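Local coordinates for enoyl-CoA hydratase/isomerase (Mycobacterium avium, PDB 3P5M), which probably catalyses the hydration or isomerisation of enoyl-coenzyme A thioesters, at residues 6-11 with 36-41; 30-35 with 75-80; 40-45 with 89-94; 10-15 with 49-54. All coordinates share one frame; numbering follows the deposited sequence.

Contact 1: 6-11 with 36-41; sequences NGISVE and EELSVH
Ile8 and Val10 of strand 8-11 lie against Glu37, Leu38 and His41 of helix 36-41; the two short axes run nearly parallel, 19° apart, and come within 9.2 Å of each other. This is helix-on-sheet packing at the margin of the alpha/beta crotonase fold, where the strand at one end of the six-stranded sheet meets helix 32-47. Alternation along the strand turns both Ile8 and Val10 toward the helix, and their partners Glu37 and His41 are spaced by about one helical turn. The aliphatic part of Glu37 slides past Ile8 in the opposite direction, with Ile8 CG1 3.8 Å from Glu37 CG. Further out on the same isoleucine, CD1 comes to 3.9 Å from Leu38 CB, the two side chains crossing at about a right angle. Ile19 of strand 16-21 touches Ile8, Leu38 and His41 and so continues this apolar patch into the sheet.

A bend at chi2 (76°) turns CD of Glu37 out of line with its methylenes, and both carboxylate oxygens find partners. Glu37 OE1 accepts a weak hydrogen bond from Asn6 ND2 at 3.4 Å, the amide standing steeply to the carboxylate plane. His41 NE2 donates to Glu37 OE2 at 3.1 Å; the oxygen lies close to the imidazole plane, whereas the nitrogen sits above the plane of the carboxylate. This bond within the helix probably steadies the ring's rotation and presents one face to the strand. There Val10 CG2 makes a CH-pi contact over the ring centre, 3.5 Å from the His41 centroid and 8° off the normal.

Contact 2: 30-35 with 75-80; sequences VDTPML and AGAADA
Thr32 and Leu35 from the first turn of helix 32-47 press on Ala77 and Ala80 of helix 74-90. The residues that helix 74-90 turns to this contact, Gly76, Ala77 and Ala80, are small, consistent with the close approach: the CA atoms of Thr32 and Ala77 are 5.0 Å apart. Thr32 OG1 comes to 3.5 Å from Ala77 CA. Gly76 has no side chain here, and Thr32 OG1 lies 4.0 Å from Gly76 C. The other branch of Thr32, CG2, is anti to the backbone N (OG1 at chi1 -49°) and lies 4.1 Å from Ala80 CB. One turn further on, Leu35 CB meets Ala80 CB at 3.7 Å, so that one methyl touches both side chains. Leu35 CD1 extends the contact to the backbone, 3.7 Å from Ala77 O.

Polar groups fix the surroundings. A water donates to Ala80 O at 2.8 Å and more weakly to Leu35 O, tying the two helices together through their carbonyls. The hydroxyl of Thr32 has its hydrogen-bonding partner in Asp73, immediately before helix 74-90. Asp31 holds the N-cap position of helix 32-47, its OD1 accepting a weak bond from Met34 N at 3.3 Å. Further out, Phe106 of helix 106-113 packs on both Leu35 and Val30, and the Val30 backbone is hydrogen-bonded to Gly66 and Asp68. The arrangement is close helix-helix packing at the N-terminal start of helix 32-47, next to the loop with Gly66 and Asp68, which probably helps form the oxyanion hole, as in other crotonases.

Contact 3: 40-45 with 89-94; sequences VHIRDA and TSLPKP
Leu91, the first residue to leave helical geometry after helix 74-90, faces the last turns of helix 32-47 at Ile42 and Ala45, with the CA atoms of Arg43 and Leu91 6.4 Å apart. Segment 89-94 leads from helix 74-90 into strand 95-99 and so belongs to the beta-alpha-beta crossover that joins the parallel neighbouring strands 53-58 and 95-99. CG of Leu91 is anti to its backbone N (chi1 179°), and CD1 reaches to 3.4 Å from Ile42 O. The same methyl lies 4.1 Å from Ala45 CB, while CD2 makes a looser contact with Ile42 CG2. Val54 of strand 53-58 touches both Leu91 and Ala45, and Ile88 packs on Ile42, adding to this small apolar cluster.

Lys93 reaches Ala45 with its chain extended beyond CG. The ammonium group sits at the C-terminal end of helix 32-47, where its charge would be expected to complement the helix dipole. It also donates to Val51 O and, weakly, to Glu46 O, so that several backbone carbonyls share it. Toward the helix, Lys93 NZ gives a hydrogen bond of 2.7 Å to Ala45 O, lying in the carbonyl plane with a C=O...N angle of 159°.

Contact 4: 10-15 with 49-54; sequences VEHDGA and ESVRAV
Ala15 O accepts two backbone N-H groups from segment 49-54, a short bond from Arg52 and a weak one from Ala53. Gly14 and Ala15 form the two-residue connection of the beta hairpin 8-13/16-21, so this grip lies where strand 53-58 begins its parallel pairing with strand 16-21 in the crotonase sheet; Ala53 with Leu17 continues it. Arg52 N lies 2.7 Å from Ala15 O, in the carbonyl plane and with an N-H...O angle of 161°, while Ala53 N is at 3.3 Å. In the other direction, Ala15 CA makes a CH...O contact with Ser50 O at 3.2 Å.

A water joins the hairpin turn to the other segment. It donates to Gly14 O at 2.6 Å and weakly to Ser50 O, and hydrogen-bonds to His12 ND1 at 3.0 Å. Ser50 OG is satisfied by Asp48. The end of the Arg52 side chain leads away from the hairpin, NE bonding to Thr199 and NH2 to Gly197, and the side chain also packs on Arg253 of a second subunit. Beside the water, the His12 and Val51 side chains cross at about a right angle, with His12 CE1 3.5 Å from Val51 CG2.

Helix 32-47 runs through contacts 1-3: its start packs on helix 74-90 in contact 2, its middle on the edge strand in contact 1, and its end on the connection 89-94 in contact 3. Contacts 1 and 2 have centres about 12 Å apart and touch through Met34, whose CB lies 3.3 Å from Asn6 O. Contacts 3 and 4, with centres about 11 Å apart, are joined where Pro94 O lies 2.9 Å from Val54 N, a probable hydrogen bond that begins the pairing of strands 53-58 and 95-99. Contacts 2 and 4 are about 25 Å apart between centres. The Val30 backbone ties contact 2 to the loop at Gly66 and Asp68, probably beside the oxyanion hole.

Contact 1: 6-11 with 36-41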
loop_
_atom_site.group_PDB
_atom_site.type_symbol
_atom_site.label_atom_id
_atom_site.label_comp_id
_atom_site.label_asym_id
_atom_site.label_seq_id
_atom_site.Cartn_x
_atom_site.Cartn_y
_atom_site.Cartn_z
ATOM N N ASN B 6 29.358 4.288 32.805
ATOM C CA ASN B 6 27.924 4.209 33.167
ATOM C C ASN B 6 27.049 3.630 32.046
ATOM O O ASN B 6 25.918 4.083 31.827
ATOM C CB ASN B 6 27.409 5.576 33.665
ATOM C CG ASN B 6 28.188 6.080 34.896
ATOM O OD1 ASN B 6 28.323 5.360 35.882
ATOM N ND2 ASN B 6 28.721 7.302 34.821
ATOM N N GLY B 7 27.588 2.632 31.344
ATOM C CA GLY B 7 26.893 1.976 30.249
ATOM C C GLY B 7 26.794 2.749 28.938
ATOM O O GLY B 7 25.944 2.434 28.105
ATOM N N ILE B 8 27.646 3.755 28.742
ATOM C CA ILE B 8 27.678 4.526 27.493
ATOM C C ILE B 8 29.087 4.562 26.852
ATOM O O ILE B 8 30.049 5.013 27.489
ATOM C CB ILE B 8 27.185 5.984 27.704
ATOM C CG1 ILE B 8 25.767 6.045 28.312
ATOM C CG2 ILE B 8 27.313 6.802 26.399
ATOM C CD1 ILE B 8 24.597 5.707 27.362
ATOM N N SER B 9 29.204 4.094 25.605
ATOM C CA SER B 9 30.446 4.229 24.833
ATOM C C SER B 9 30.356 5.455 23.960
ATOM O O SER B 9 29.311 5.764 23.408
ATOM C CB SER B 9 30.720 3.023 23.931
ATOM O OG SER B 9 30.805 1.830 24.683
ATOM N N VAL B 10 31.466 6.154 23.838
ATOM C CA VAL B 10 31.512 7.374 23.074
ATOM C C VAL B 10 32.810 7.360 22.291
ATOM O O VAL B 10 33.893 7.187 22.869
ATOM C CB VAL B 10 31.444 8.603 23.986
ATOM C CG1 VAL B 10 31.592 9.880 23.181
ATOM C CG2 VAL B 10 30.104 8.620 24.786
ATOM N N GLU B 11 32.683 7.526 20.976
ATOM C CA GLU B 11 33.815 7.506 20.058
ATOM C C GLU B 11 33.679 8.588 18.974
ATOM O O GLU B 11 32.586 8.829 18.465
ATOM C CB GLU B 11 33.915 6.118 19.438
ATOM C CG GLU B 11 34.928 5.963 18.346
ATOM C CD GLU B 11 34.579 4.822 17.410
ATOM O OE1 GLU B 11 33.814 3.920 17.826
ATOM O OE2 GLU B 11 35.056 4.834 16.252
ATOM N N GLU B 36 21.896 10.045 32.687
ATOM C CA GLU B 36 22.651 11.272 32.971
ATOM C C GLU B 36 23.942 11.337 32.178
ATOM O O GLU B 36 24.287 12.380 31.638
ATOM C CB GLU B 36 22.943 11.420 34.461
ATOM C CG GLU B 36 21.929 12.284 35.194
ATOM C CD GLU B 36 22.186 12.360 36.701
ATOM O OE1 GLU B 36 23.368 12.328 37.121
ATOM O OE2 GLU B 36 21.205 12.454 37.474
ATOM N N GLU B 37 24.642 10.212 32.117
ATOM C CA GLU B 37 25.824 10.071 31.284
ATOM C C GLU B 37 25.541 10.398 29.809
ATOM O O GLU B 37 26.233 11.211 29.195
ATOM C CB GLU B 37 26.392 8.650 31.418
ATOM C CG GLU B 37 27.683 8.402 30.600
ATOM C CD GLU B 37 28.924 9.023 31.219
ATOM O OE1 GLU B 37 28.832 9.589 32.315
ATOM O OE2 GLU B 37 30.006 8.935 30.611
ATOM N N LEU B 38 24.514 9.757 29.263
ATOM C CA LEU B 38 24.102 9.964 27.896
ATOM C C LEU B 38 23.878 11.457 27.603
ATOM O O LEU B 38 24.332 11.993 26.589
ATOM C CB LEU B 38 22.819 9.160 27.663
ATOM C CG LEU B 38 22.119 9.104 26.302
ATOM C CD1 LEU B 38 23.096 8.803 25.196
ATOM C CD2 LEU B 38 21.013 8.042 26.324
ATOM N N SER B 39 23.155 12.105 28.510
ATOM C CA SER B 39 22.689 13.476 28.331
ATOM C C SER B 39 23.836 14.516 28.186
ATOM O O SER B 39 23.697 15.483 27.411
ATOM C CB SER B 39 21.739 13.852 29.480
ATOM O OG SER B 39 21.369 15.217 29.421
ATOM N N VAL B 40 24.944 14.321 28.909
ATOM C CA VAL B 40 26.033 15.295 28.863
ATOM C C VAL B 40 26.825 15.138 27.568
ATOM O O VAL B 40 27.227 16.142 26.957
ATOM C CB VAL B 40 26.994 15.254 30.093
ATOM C CG1 VAL B 40 26.259 15.682 31.381
ATOM C CG2 VAL B 40 27.685 13.879 30.235
ATOM N N HIS B 41 27.035 13.883 27.164
ATOM C CA HIS B 41 27.653 13.585 25.888
ATOM C C HIS B 41 26.871 14.168 24.730
ATOM O O HIS B 41 27.462 14.547 23.734
ATOM C CB HIS B 41 27.869 12.089 25.718
ATOM C CG HIS B 41 29.003 11.563 26.536
ATOM N ND1 HIS B 41 30.291 12.030 26.398
ATOM C CD2 HIS B 41 29.042 10.619 27.505
ATOM C CE1 HIS B 41 31.078 11.400 27.250
ATOM N NE2 HIS B 41 30.346 10.534 27.931
#

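Contact 2: 30-35 with 75-80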
loop_
_atom_site.group_PDB
_atom_site.type_symbol
_atom_site.label_atom_id
_atom_site.label_comp_id
_atom_site.label_asym_id
_atom_site.label_seq_id
_atom_site.Cartn_x
_atom_site.Cartn_y
_atom_site.Cartn_z
ATOM N N VAL B 30 17.895 0.901 30.669
ATOM C CA VAL B 30 18.554 2.084 31.210
ATOM C C VAL B 30 18.215 2.373 32.695
ATOM O O VAL B 30 17.096 2.076 33.200
ATOM C CB VAL B 30 18.242 3.368 30.378
ATOM C CG1 VAL B 30 18.797 3.263 28.980
ATOM C CG2 VAL B 30 16.727 3.700 30.368
ATOM N N ASP B 31 19.191 2.953 33.380
ATOM C CA ASP B 31 18.984 3.502 34.714
ATOM C C ASP B 31 19.463 4.946 34.777
ATOM O O ASP B 31 19.964 5.483 33.795
ATOM C CB ASP B 31 19.611 2.607 35.817
ATOM C CG ASP B 31 21.144 2.555 35.792
ATOM O OD1 ASP B 31 21.839 3.019 34.863
ATOM O OD2 ASP B 31 21.663 2.029 36.789
ATOM N N THR B 32 19.299 5.578 35.931
ATOM C CA THR B 32 19.614 7.000 36.054
ATOM C C THR B 32 21.061 7.363 35.725
ATOM O O THR B 32 21.262 8.264 34.930
ATOM C CB THR B 32 19.193 7.570 37.413
ATOM O OG1 THR B 32 17.842 7.180 37.658
ATOM C CG2 THR B 32 19.326 9.113 37.422
ATOM N N PRO B 33 22.064 6.690 36.345
ATOM C CA PRO B 33 23.446 6.991 35.935
ATOM C C PRO B 33 23.603 6.957 34.414
ATOM O O PRO B 33 24.169 7.879 33.832
ATOM C CB PRO B 33 24.277 5.856 36.563
ATOM C CG PRO B 33 23.393 5.207 37.607
ATOM C CD PRO B 33 22.019 5.841 37.557
ATOM N N MET B 34 23.088 5.904 33.785
ATOM C CA MET B 34 23.238 5.718 32.342
ATOM C C MET B 34 22.624 6.873 31.557
ATOM O O MET B 34 23.227 7.372 30.592
ATOM C CB MET B 34 22.644 4.380 31.917
ATOM C CG MET B 34 22.824 4.020 30.467
ATOM S SD MET B 34 22.380 2.296 30.277
ATOM C CE MET B 34 22.524 2.047 28.496
ATOM N N LEU B 35 21.438 7.308 31.989
ATOM C CA LEU B 35 20.738 8.413 31.315
ATOM C C LEU B 35 21.470 9.741 31.462
ATOM O O LEU B 35 21.637 10.468 30.481
ATOM C CB LEU B 35 19.289 8.542 31.811
ATOM C CG LEU B 35 18.328 7.399 31.464
ATOM C CD1 LEU B 35 17.001 7.549 32.207
ATOM C CD2 LEU B 35 18.097 7.320 29.980
ATOM N N ALA B 75 11.283 9.263 40.298
ATOM C CA ALA B 75 11.261 10.674 39.888
ATOM C C ALA B 75 12.581 11.021 39.248
ATOM O O ALA B 75 12.619 11.744 38.251
ATOM C CB ALA B 75 10.999 11.586 41.066
ATOM N N GLY B 76 13.662 10.488 39.830
ATOM C CA GLY B 76 15.022 10.646 39.293
ATOM C C GLY B 76 15.196 10.143 37.865
ATOM O O GLY B 76 15.756 10.829 37.029
ATOM N N ALA B 77 14.734 8.925 37.605
ATOM C CA ALA B 77 14.840 8.299 36.285
ATOM C C ALA B 77 13.995 9.072 35.275
ATOM O O ALA B 77 14.435 9.329 34.163
ATOM C CB ALA B 77 14.370 6.850 36.358
ATOM N N ALA B 78 12.791 9.446 35.692
ATOM C CA ALA B 78 11.825 10.120 34.841
ATOM C C ALA B 78 12.415 11.451 34.399
ATOM O O ALA B 78 12.394 11.792 33.200
ATOM C CB ALA B 78 10.486 10.323 35.609
ATOM N N ASP B 79 12.976 12.182 35.368
ATOM C CA ASP B 79 13.670 13.459 35.086
ATOM C C ASP B 79 14.862 13.300 34.130
ATOM O O ASP B 79 15.010 14.074 33.165
ATOM C CB ASP B 79 14.119 14.186 36.368
ATOM C CG ASP B 79 12.934 14.696 37.222
ATOM O OD1 ASP B 79 11.785 14.847 36.728
ATOM O OD2 ASP B 79 13.166 14.957 38.421
ATOM N N ALA B 80 15.722 12.320 34.398
ATOM C CA ALA B 80 16.897 12.116 33.532
ATOM C C ALA B 80 16.490 11.748 32.082
ATOM O O ALA B 80 17.022 12.326 31.084
ATOM C CB ALA B 80 17.865 11.068 34.163
HETATM O O HOH W 1 19.745 12.842 31.703
#

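Contact 3: 40-45 with 89-94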
loop_
_atom_site.group_PDB
_atom_site.type_symbol
_atom_site.label_atom_id
_atom_site.label_comp_id
_atom_site.label_asym_id
_atom_site.label_seq_id
_atom_site.Cartn_x
_atom_site.Cartn_y
_atom_site.Cartn_z
ATOM N N VAL B 40 24.944 14.321 28.909
ATOM C CA VAL B 40 26.033 15.295 28.863
ATOM C C VAL B 40 26.825 15.138 27.568
ATOM O O VAL B 40 27.227 16.142 26.957
ATOM C CB VAL B 40 26.994 15.254 30.093
ATOM C CG1 VAL B 40 26.259 15.682 31.381
ATOM C CG2 VAL B 40 27.685 13.879 30.235
ATOM N N HIS B 41 27.035 13.883 27.164
ATOM C CA HIS B 41 27.653 13.585 25.888
ATOM C C HIS B 41 26.871 14.168 24.730
ATOM O O HIS B 41 27.462 14.547 23.734
ATOM C CB HIS B 41 27.869 12.089 25.718
ATOM C CG HIS B 41 29.003 11.563 26.536
ATOM N ND1 HIS B 41 30.291 12.030 26.398
ATOM C CD2 HIS B 41 29.042 10.619 27.505
ATOM C CE1 HIS B 41 31.078 11.400 27.250
ATOM N NE2 HIS B 41 30.346 10.534 27.931
ATOM N N ILE B 42 25.553 14.279 24.871
ATOM C CA ILE B 42 24.748 14.928 23.830
ATOM C C ILE B 42 24.949 16.448 23.794
ATOM O O ILE B 42 25.170 17.034 22.729
ATOM C CB ILE B 42 23.248 14.659 23.976
ATOM C CG1 ILE B 42 22.954 13.159 24.088
ATOM C CG2 ILE B 42 22.461 15.330 22.818
ATOM C CD1 ILE B 42 22.913 12.448 22.815
ATOM N N ARG B 43 24.860 17.095 24.945
ATOM C CA ARG B 43 24.949 18.551 24.950
ATOM C C ARG B 43 26.376 19.013 24.666
ATOM O O ARG B 43 26.561 20.021 23.979
ATOM C CB ARG B 43 24.383 19.149 26.232
ATOM C CG ARG B 43 22.871 19.042 26.312
ATOM C CD ARG B 43 22.343 19.703 27.562
ATOM N NE ARG B 43 22.447 18.830 28.728
ATOM C CZ ARG B 43 22.726 19.257 29.958
ATOM N NH1 ARG B 43 22.943 20.546 30.178
ATOM N NH2 ARG B 43 22.806 18.396 30.965
ATOM N N ASP B 44 27.361 18.262 25.175
ATOM C CA ASP B 44 28.775 18.415 24.825
ATOM C C ASP B 44 29.149 18.284 23.321
ATOM O O ASP B 44 30.310 18.530 22.938
ATOM C CB ASP B 44 29.596 17.393 25.621
ATOM C CG ASP B 44 29.919 17.862 27.050
ATOM O OD1 ASP B 44 29.331 18.854 27.542
ATOM O OD2 ASP B 44 30.770 17.212 27.686
ATOM N N ALA B 45 28.206 17.861 22.480
ATOM C CA ALA B 45 28.451 17.823 21.043
ATOM C C ALA B 45 28.224 19.216 20.464
ATOM O O ALA B 45 28.771 19.556 19.410
ATOM C CB ALA B 45 27.555 16.754 20.347
ATOM N N THR B 89 16.539 16.922 21.082
ATOM C CA THR B 89 15.715 17.817 20.242
ATOM C C THR B 89 16.285 19.254 20.190
ATOM O O THR B 89 16.042 20.004 19.225
ATOM C CB THR B 89 14.235 17.892 20.697
ATOM O OG1 THR B 89 14.162 18.353 22.057
ATOM C CG2 THR B 89 13.556 16.525 20.622
ATOM N N SER B 90 17.065 19.609 21.211
ATOM C CA SER B 90 17.556 20.958 21.368
ATOM C C SER B 90 18.985 21.144 20.846
ATOM O O SER B 90 19.358 22.270 20.525
ATOM C CB SER B 90 17.444 21.402 22.845
ATOM O OG SER B 90 18.044 22.681 23.006
ATOM N N LEU B 91 19.775 20.060 20.743
ATOM C CA LEU B 91 21.103 20.149 20.111
ATOM C C LEU B 91 20.995 20.740 18.717
ATOM O O LEU B 91 20.244 20.192 17.896
ATOM C CB LEU B 91 21.784 18.771 20.034
ATOM C CG LEU B 91 23.175 18.678 19.382
ATOM C CD1 LEU B 91 24.260 19.220 20.270
ATOM C CD2 LEU B 91 23.516 17.262 19.062
ATOM N N PRO B 92 21.771 21.826 18.423
ATOM C CA PRO B 92 21.669 22.417 17.067
ATOM C C PRO B 92 22.494 21.659 16.011
ATOM O O PRO B 92 23.095 22.257 15.094
ATOM C CB PRO B 92 22.122 23.888 17.271
ATOM C CG PRO B 92 22.999 23.855 18.460
ATOM C CD PRO B 92 22.417 22.760 19.374
ATOM N N LYS B 93 22.459 20.341 16.118
ATOM C CA LYS B 93 23.157 19.453 15.200
ATOM C C LYS B 93 22.336 18.199 14.991
ATOM O O LYS B 93 21.616 17.757 15.907
ATOM C CB LYS B 93 24.523 19.074 15.790
ATOM C CG LYS B 93 25.501 20.244 15.854
ATOM C CD LYS B 93 26.837 19.881 16.538
ATOM C CE LYS B 93 27.733 21.136 16.698
ATOM N NZ LYS B 93 29.148 20.795 17.076
ATOM N N PRO B 94 22.390 17.637 13.784
ATOM C CA PRO B 94 21.566 16.466 13.507
ATOM C C PRO B 94 21.966 15.239 14.340
ATOM O O PRO B 94 23.158 14.987 14.551
ATOM C CB PRO B 94 21.792 16.208 12.005
ATOM C CG PRO B 94 23.080 16.956 11.690
ATOM C CD PRO B 94 23.095 18.127 12.580
#

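Contact 4: 10-15 with 49-54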
loop_
_atom_site.group_PDB
_atom_site.type_symbol
_atom_site.label_atom_id
_atom_site.label_comp_id
_atom_site.label_asym_id
_atom_site.label_seq_id
_atom_site.Cartn_x
_atom_site.Cartn_y
_atom_site.Cartn_z
ATOM N N VAL B 10 31.466 6.154 23.838
ATOM C CA VAL B 10 31.512 7.374 23.074
ATOM C C VAL B 10 32.810 7.360 22.291
ATOM O O VAL B 10 33.893 7.187 22.869
ATOM C CB VAL B 10 31.444 8.603 23.986
ATOM C CG1 VAL B 10 31.592 9.880 23.181
ATOM C CG2 VAL B 10 30.104 8.620 24.786
ATOM N N GLU B 11 32.683 7.526 20.976
ATOM C CA GLU B 11 33.815 7.506 20.058
ATOM C C GLU B 11 33.679 8.588 18.974
ATOM O O GLU B 11 32.586 8.829 18.465
ATOM C CB GLU B 11 33.915 6.118 19.438
ATOM C CG GLU B 11 34.928 5.963 18.346
ATOM C CD GLU B 11 34.579 4.822 17.410
ATOM O OE1 GLU B 11 33.814 3.920 17.826
ATOM O OE2 GLU B 11 35.056 4.834 16.252
ATOM N N HIS B 12 34.793 9.242 18.639
ATOM C CA HIS B 12 34.843 10.135 17.479
ATOM C C HIS B 12 35.273 9.378 16.247
ATOM O O HIS B 12 36.210 8.556 16.302
ATOM C CB HIS B 12 35.782 11.303 17.714
ATOM C CG HIS B 12 35.242 12.312 18.671
ATOM N ND1 HIS B 12 34.749 13.534 18.263
ATOM C CD2 HIS B 12 35.094 12.273 20.018
ATOM C CE1 HIS B 12 34.330 14.210 19.320
ATOM N NE2 HIS B 12 34.529 13.468 20.397
ATOM N N ASP B 13 34.574 9.665 15.150
ATOM C CA ASP B 13 34.744 9.021 13.854
ATOM C C ASP B 13 34.560 10.135 12.827
ATOM O O ASP B 13 33.486 10.290 12.267
ATOM C CB ASP B 13 33.686 7.906 13.697
ATOM C CG ASP B 13 33.746 7.169 12.343
ATOM O OD1 ASP B 13 34.518 7.534 11.431
ATOM O OD2 ASP B 13 32.980 6.192 12.195
ATOM N N GLY B 14 35.608 10.920 12.600
ATOM C CA GLY B 14 35.568 12.037 11.657
ATOM C C GLY B 14 34.692 13.134 12.237
ATOM O O GLY B 14 34.863 13.534 13.384
ATOM N N ALA B 15 33.717 13.586 11.463
ATOM C CA ALA B 15 32.807 14.611 11.947
ATOM C C ALA B 15 31.591 14.051 12.691
ATOM O O ALA B 15 30.678 14.799 13.054
ATOM C CB ALA B 15 32.390 15.500 10.814
ATOM N N GLU B 49 33.506 21.576 18.006
ATOM C CA GLU B 49 33.552 22.029 16.620
ATOM C C GLU B 49 33.833 20.905 15.615
ATOM O O GLU B 49 33.539 21.051 14.418
ATOM C CB GLU B 49 34.583 23.155 16.459
ATOM N N SER B 50 34.411 19.794 16.075
ATOM C CA SER B 50 34.709 18.670 15.158
ATOM C C SER B 50 33.440 17.840 14.860
ATOM O O SER B 50 33.373 17.147 13.847
ATOM C CB SER B 50 35.850 17.777 15.695
ATOM O OG SER B 50 35.461 17.095 16.888
ATOM N N VAL B 51 32.450 17.937 15.750
ATOM C CA VAL B 51 31.222 17.143 15.667
ATOM C C VAL B 51 30.177 17.873 14.817
ATOM O O VAL B 51 29.708 18.972 15.170
ATOM C CB VAL B 51 30.653 16.831 17.066
ATOM C CG1 VAL B 51 29.333 16.086 16.956
ATOM C CG2 VAL B 51 31.660 16.024 17.878
ATOM N N ARG B 52 29.854 17.270 13.683
ATOM C CA ARG B 52 28.801 17.787 12.808
ATOM C C ARG B 52 27.509 16.942 12.802
ATOM O O ARG B 52 26.521 17.319 12.189
ATOM C CB ARG B 52 29.342 17.957 11.398
ATOM C CG ARG B 52 30.071 19.278 11.242
ATOM C CD ARG B 52 30.853 19.284 10.004
ATOM N NE ARG B 52 30.057 19.665 8.849
ATOM C CZ ARG B 52 30.493 19.538 7.599
ATOM N NH1 ARG B 52 31.713 19.045 7.379
ATOM N NH2 ARG B 52 29.723 19.885 6.580
ATOM N N ALA B 53 27.543 15.776 13.423
ATOM C CA ALA B 53 26.369 14.905 13.518
ATOM C C ALA B 53 26.609 13.937 14.648
ATOM O O ALA B 53 27.740 13.608 14.945
ATOM C CB ALA B 53 26.079 14.165 12.206
ATOM N N VAL B 54 25.529 13.498 15.288
ATOM C CA VAL B 54 25.613 12.532 16.366
ATOM C C VAL B 54 24.911 11.250 15.898
ATOM O O VAL B 54 23.826 11.325 15.333
ATOM C CB VAL B 54 24.931 13.096 17.634
ATOM C CG1 VAL B 54 24.854 12.044 18.710
ATOM C CG2 VAL B 54 25.689 14.362 18.144
HETATM O O HOH W 2 33.807 14.448 15.579
#